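Local coordinates for NADP-dependent glyceraldehyde-3-phosphate dehydrogenase (Bacillus halodurans, PDB 3PRL), which probably catalyses the NADP-dependent, non-phosphorylating oxidation of glyceraldehyde 3-phosphate, as a member of the aldehyde dehydrogenase family, at residues L276-I281 with V310-E315; M380-E385 with G389-I394. One frame throughout, in Å; residues are numbered along the deposited sequence.

Contact 1 of 2, residues L276-I281 with V310-E315; sequences LTASQI and VANIKE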
loop_
_atom_site.group_PDB
_atom_site.type_symbol
_atom_site.label_atom_id
_atom_site.label_comp_id
_atom_site.label_asym_id
_atom_site.label_seq_id
_atom_site.Cartn_x
_atom_site.Cartn_y
_atom_site.Cartn_z
ATOM N N LEU D 276 16.835 -34.114 4.747
ATOM C CA LEU D 276 16.107 -32.887 5.110
ATOM C C LEU D 276 14.587 -33.093 5.190
ATOM O O LEU D 276 13.929 -32.626 6.131
ATOM C CB LEU D 276 16.453 -31.759 4.118
ATOM C CG LEU D 276 15.846 -30.351 4.251
ATOM C CD1 LEU D 276 16.047 -29.761 5.653
ATOM C CD2 LEU D 276 16.429 -29.414 3.180
ATOM N N THR D 277 14.032 -33.789 4.202
ATOM C CA THR D 277 12.610 -34.131 4.226
ATOM C C THR D 277 12.262 -34.939 5.483
ATOM O O THR D 277 11.365 -34.559 6.230
ATOM C CB THR D 277 12.186 -34.916 2.975
ATOM O OG1 THR D 277 12.548 -34.185 1.798
ATOM C CG2 THR D 277 10.680 -35.173 2.988
ATOM N N ALA D 278 12.980 -36.039 5.715
ATOM C CA ALA D 278 12.730 -36.887 6.887
ATOM C C ALA D 278 12.772 -36.075 8.189
ATOM O O ALA D 278 11.945 -36.266 9.087
ATOM C CB ALA D 278 13.723 -38.059 6.942
ATOM N N SER D 279 13.743 -35.171 8.273
ATOM C CA SER D 279 13.904 -34.330 9.445
ATOM C C SER D 279 12.780 -33.292 9.585
ATOM O O SER D 279 12.229 -33.134 10.667
ATOM C CB SER D 279 15.277 -33.665 9.443
ATOM O OG SER D 279 15.493 -33.010 10.674
ATOM N N GLN D 280 12.428 -32.612 8.498
ATOM C CA GLN D 280 11.298 -31.661 8.525
ATOM C C GLN D 280 9.997 -32.387 8.894
ATOM O O GLN D 280 9.235 -31.924 9.749
ATOM C CB GLN D 280 11.152 -30.917 7.183
ATOM C CG GLN D 280 12.241 -29.844 6.883
ATOM C CD GLN D 280 12.197 -28.634 7.835
ATOM O OE1 GLN D 280 11.339 -27.765 7.723
ATOM N NE2 GLN D 280 13.141 -28.578 8.766
ATOM N N ILE D 281 9.763 -33.535 8.260
ATOM C CA ILE D 281 8.574 -34.355 8.530
ATOM C C ILE D 281 8.411 -34.703 10.011
ATOM O O ILE D 281 7.369 -34.404 10.596
ATOM C CB ILE D 281 8.503 -35.620 7.616
ATOM C CG1 ILE D 281 8.176 -35.209 6.179
ATOM C CG2 ILE D 281 7.437 -36.593 8.079
ATOM C CD1 ILE D 281 7.207 -34.068 6.084
ATOM N N VAL D 310 11.222 -43.552 4.431
ATOM C CA VAL D 310 10.569 -44.198 5.571
ATOM C C VAL D 310 11.579 -44.908 6.480
ATOM O O VAL D 310 11.331 -45.087 7.676
ATOM C CB VAL D 310 9.392 -45.108 5.111
ATOM C CG1 VAL D 310 9.872 -46.456 4.628
ATOM C CG2 VAL D 310 8.372 -45.256 6.219
ATOM N N ALA D 311 12.724 -45.281 5.903
ATOM C CA ALA D 311 13.873 -45.745 6.671
ATOM C C ALA D 311 14.464 -44.605 7.512
ATOM O O ALA D 311 14.702 -44.774 8.715
ATOM C CB ALA D 311 14.946 -46.366 5.745
ATOM N N ASN D 312 14.687 -43.448 6.884
ATOM C CA ASN D 312 15.205 -42.275 7.600
ATOM C C ASN D 312 14.244 -41.856 8.709
ATOM O O ASN D 312 14.640 -41.750 9.873
ATOM C CB ASN D 312 15.457 -41.096 6.656
ATOM C CG ASN D 312 16.261 -41.475 5.418
ATOM O OD1 ASN D 312 17.088 -42.394 5.436
ATOM N ND2 ASN D 312 16.021 -40.753 4.327
ATOM N N ILE D 313 12.978 -41.649 8.339
ATOM C CA ILE D 313 11.912 -41.330 9.294
ATOM C C ILE D 313 11.876 -42.275 10.505
ATOM O O ILE D 313 11.827 -41.811 11.647
ATOM C CB ILE D 313 10.531 -41.279 8.612
ATOM C CG1 ILE D 313 10.500 -40.158 7.563
ATOM C CG2 ILE D 313 9.420 -41.081 9.664
ATOM C CD1 ILE D 313 9.403 -40.309 6.526
ATOM N N LYS D 314 11.908 -43.588 10.265
ATOM C CA LYS D 314 11.974 -44.563 11.361
ATOM C C LYS D 314 13.097 -44.229 12.348
ATOM O O LYS D 314 12.883 -44.247 13.560
ATOM C CB LYS D 314 12.139 -45.997 10.830
ATOM C CG LYS D 314 12.234 -47.088 11.919
ATOM C CD LYS D 314 11.989 -48.479 11.343
ATOM C CE LYS D 314 12.668 -49.584 12.162
ATOM N NZ LYS D 314 12.036 -49.829 13.494
ATOM N N GLU D 315 14.276 -43.905 11.820
ATOM C CA GLU D 315 15.457 -43.647 12.646
ATOM C C GLU D 315 15.258 -42.469 13.597
ATOM O O GLU D 315 15.491 -42.604 14.807
ATOM C CB GLU D 315 16.710 -43.428 11.781
ATOM C CG GLU D 315 18.019 -43.294 12.570
ATOM C CD GLU D 315 19.004 -42.316 11.933
ATOM O OE1 GLU D 315 20.217 -42.633 11.891
ATOM O OE2 GLU D 315 18.569 -41.228 11.475
#

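Contact 2 of 2, residues M380-E385 with G389-I394; sequences MRVAWE and GPVLPI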
loop_
_atom_site.group_PDB
_atom_site.type_symbol
_atom_site.label_atom_id
_atom_site.label_comp_id
_atom_site.label_asym_id
_atom_site.label_seq_id
_atom_site.Cartn_x
_atom_site.Cartn_y
_atom_site.Cartn_z
ATOM N N MET D 380 -8.487 -46.393 5.509
ATOM C CA MET D 380 -8.175 -46.263 6.937
ATOM C C MET D 380 -8.507 -44.858 7.434
ATOM O O MET D 380 -8.180 -43.856 6.776
ATOM C CB MET D 380 -6.693 -46.550 7.191
ATOM C CG MET D 380 -6.165 -47.799 6.488
ATOM S SD MET D 380 -4.376 -47.970 6.611
ATOM C CE MET D 380 -4.142 -49.581 5.845
ATOM N N ARG D 381 -9.137 -44.795 8.606
ATOM C CA ARG D 381 -9.564 -43.536 9.209
ATOM C C ARG D 381 -8.404 -42.560 9.391
ATOM O O ARG D 381 -8.582 -41.353 9.226
ATOM C CB ARG D 381 -10.239 -43.786 10.561
ATOM C CG ARG D 381 -11.560 -44.551 10.495
ATOM C CD ARG D 381 -12.069 -44.851 11.897
ATOM N NE ARG D 381 -12.119 -43.641 12.718
ATOM C CZ ARG D 381 -12.271 -43.631 14.039
ATOM N NH1 ARG D 381 -12.402 -44.774 14.708
ATOM N NH2 ARG D 381 -12.310 -42.470 14.698
ATOM N N VAL D 382 -7.229 -43.103 9.718
ATOM C CA VAL D 382 -6.039 -42.324 10.074
ATOM C C VAL D 382 -5.457 -41.581 8.872
ATOM O O VAL D 382 -4.583 -40.728 9.030
ATOM C CB VAL D 382 -4.943 -43.220 10.784
ATOM C CG1 VAL D 382 -4.159 -44.085 9.765
ATOM C CG2 VAL D 382 -3.994 -42.378 11.653
ATOM N N ALA D 383 -5.944 -41.901 7.676
ATOM C CA ALA D 383 -5.511 -41.217 6.461
ATOM C C ALA D 383 -6.257 -39.896 6.287
ATOM O O ALA D 383 -5.910 -39.078 5.426
ATOM C CB ALA D 383 -5.710 -42.126 5.227
ATOM N N TRP D 384 -7.272 -39.689 7.124
ATOM C CA TRP D 384 -8.241 -38.623 6.922
ATOM C C TRP D 384 -8.465 -37.837 8.209
ATOM O O TRP D 384 -8.324 -36.601 8.217
ATOM C CB TRP D 384 -9.575 -39.201 6.397
ATOM C CG TRP D 384 -9.451 -39.977 5.106
ATOM C CD1 TRP D 384 -9.689 -41.318 4.918
ATOM C CD2 TRP D 384 -9.050 -39.459 3.829
ATOM N NE1 TRP D 384 -9.468 -41.660 3.605
ATOM C CE2 TRP D 384 -9.074 -40.541 2.913
ATOM C CE3 TRP D 384 -8.682 -38.185 3.364
ATOM C CZ2 TRP D 384 -8.731 -40.391 1.564
ATOM C CZ3 TRP D 384 -8.353 -38.032 2.008
ATOM C CH2 TRP D 384 -8.381 -39.134 1.128
ATOM N N GLU D 385 -8.795 -38.554 9.286
ATOM C CA GLU D 385 -9.153 -37.940 10.567
ATOM C C GLU D 385 -7.944 -37.423 11.359
ATOM O O GLU D 385 -7.045 -38.189 11.731
ATOM C CB GLU D 385 -9.952 -38.911 11.450
ATOM C CG GLU D 385 -11.178 -39.556 10.779
ATOM C CD GLU D 385 -12.006 -40.418 11.738
ATOM O OE1 GLU D 385 -11.861 -40.290 12.978
ATOM O OE2 GLU D 385 -12.818 -41.225 11.236
ATOM N N GLY D 389 -2.581 -36.315 17.979
ATOM C CA GLY D 389 -1.759 -37.282 18.715
ATOM C C GLY D 389 -0.569 -37.809 17.932
ATOM O O GLY D 389 -0.524 -37.652 16.705
ATOM N N PRO D 390 0.399 -38.441 18.635
ATOM C CA PRO D 390 1.717 -38.749 18.079
ATOM C C PRO D 390 1.666 -39.971 17.171
ATOM O O PRO D 390 2.195 -41.035 17.517
ATOM C CB PRO D 390 2.556 -39.030 19.320
ATOM C CG PRO D 390 1.601 -39.602 20.294
ATOM C CD PRO D 390 0.240 -39.009 19.987
ATOM N N VAL D 391 1.024 -39.795 16.021
ATOM C CA VAL D 391 0.840 -40.849 15.042
ATOM C C VAL D 391 1.033 -40.231 13.665
ATOM O O VAL D 391 0.610 -39.097 13.423
ATOM C CB VAL D 391 -0.548 -41.542 15.184
ATOM C CG1 VAL D 391 -1.699 -40.650 14.666
ATOM C CG2 VAL D 391 -0.555 -42.884 14.472
ATOM N N LEU D 392 1.699 -40.956 12.775
ATOM C CA LEU D 392 2.014 -40.415 11.457
ATOM C C LEU D 392 1.909 -41.515 10.413
ATOM O O LEU D 392 2.663 -42.493 10.470
ATOM C CB LEU D 392 3.422 -39.795 11.446
ATOM C CG LEU D 392 3.949 -39.193 10.136
ATOM C CD1 LEU D 392 3.059 -38.056 9.658
ATOM C CD2 LEU D 392 5.401 -38.729 10.297
ATOM N N PRO D 393 0.959 -41.379 9.482
ATOM C CA PRO D 393 0.845 -42.371 8.414
ATOM C C PRO D 393 1.728 -42.041 7.222
ATOM O O PRO D 393 1.966 -40.878 6.924
ATOM C CB PRO D 393 -0.629 -42.293 8.020
ATOM C CG PRO D 393 -1.039 -40.889 8.363
ATOM C CD PRO D 393 -0.203 -40.473 9.533
ATOM N N ILE D 394 2.220 -43.080 6.557
ATOM C CA ILE D 394 2.899 -42.910 5.284
ATOM C C ILE D 394 2.012 -43.518 4.192
ATOM O O ILE D 394 1.493 -44.635 4.342
ATOM C CB ILE D 394 4.337 -43.526 5.282
ATOM C CG1 ILE D 394 5.081 -43.270 6.615
ATOM C CG2 ILE D 394 5.139 -43.047 4.071
ATOM C CD1 ILE D 394 5.322 -41.809 6.979
#

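Contact 1 of 2, residues L276-I281 with V310-E315
A278 is the knob of this helix pair: its CB points toward the neighbouring helix and comes to 3.5 Å from N312 CB, while I313 CG1 lies 3.9 Å from the same methyl. The small residue therefore rests against two consecutive positions of the partner. Both I313 CG1 and the amide of N312 are set anti to their own carbonyl carbons (chi1 -63° for I313), and this carries the isoleucine chain alongside A278 and on toward I281. There the contact thins: I281 CG2 and I313 CD1 are 4.5 Å apart, a loose meeting of methyl groups, and the end of the I281 chain turns away from 310-315. With only a methyl at the centre, the backbones draw close, A278 CA lying 5.1 Å from I313 CA, and the axes of segments 276-281 and 310-315 approach to 8.8 Å and cross at -45°. L309 and L316 of helix 303-317 also touch A278 and extend the same apolar patch. Helix 274-286 is the connection of a beta-alpha-beta crossover between the parallel neighbours 264-268 and 296-302; helix 303-317 follows the second strand and packs beside it. No hydrogen bond joins the two segments; N312 contributes its CB, and its amide makes weak bonds to Q308 and to L274 O. The chemistry is thus that of apolar contact between buried groups, with close packing at an alanine in place of any polar link.

Contact 2 of 2, residues M380-E385 with G389-I394
A single 3-10 turn, 381-383, folds back over the start of strand 391-397, and no hydrogen bond passes between the two segments. The strand belongs to a mixed sheet of the aldehyde dehydrogenase fold, set between strands 296-302 and 367-374 and parallel to both, and the turn lies in the connection that leads from 367-374 into it. Just before the strand, P390 centres an inverse gamma turn. V382 carries the contact, its side chain directed at the strand and its two methyls dividing the work. V382 CG2, anti to the backbone N, reaches V391 CG1 at 4.2 Å, and the two valines cross obliquely. V382 CG1 sits between the backbone N and the carbonyl carbon (chi1 78°) and faces the proline, 4.3 Å from P393 CB. V391 and P393, two positions apart, both point to this side of the strand, whereas L392 between them points to the other, where I281, A285 and F286 of helix 274-286 cover it. Beside helix 337-352, R381 grips E385 side-on through two nitrogens, one to each carboxylate oxygen. R381 NH2 meets E385 OE1 at 2.8 Å, on its syn side and within the guanidinium plane, whereas R381 NE approaches E385 OE2 at 2.9 Å from above the carboxylate plane. The twin bond links the first residue of the turn to E385, two residues past its end, and the backbone closes the same loop, R381 O accepting from both W384 N and E385 N. K263 NZ bonds to the carbonyls of V382 and E385, so its charge would probably polarise both. The same V382 O also has the ring of P393 beside it, with P393 CG 3.6 Å away.

Contacts 1 and 2 illustrate how one sheet can be packed on both faces. Their centres are about 17 Å apart, yet they meet directly: I281 CG2 of contact 1 lies 3.7 Å from L392 CD2 of contact 2, and V310 CG2 lies 3.9 Å from I394 CG1. I281 thus joins contact 1 to strand 391-397, and the helix pair lies on the face to which L392 points. In sequence the contacts follow one another without interleaving. Both lie away from the annotated NADP-binding residues and from E259, the predicted active-site residue: one joins two helices over one face of the sheet, the other seats a connecting turn on the opposite face.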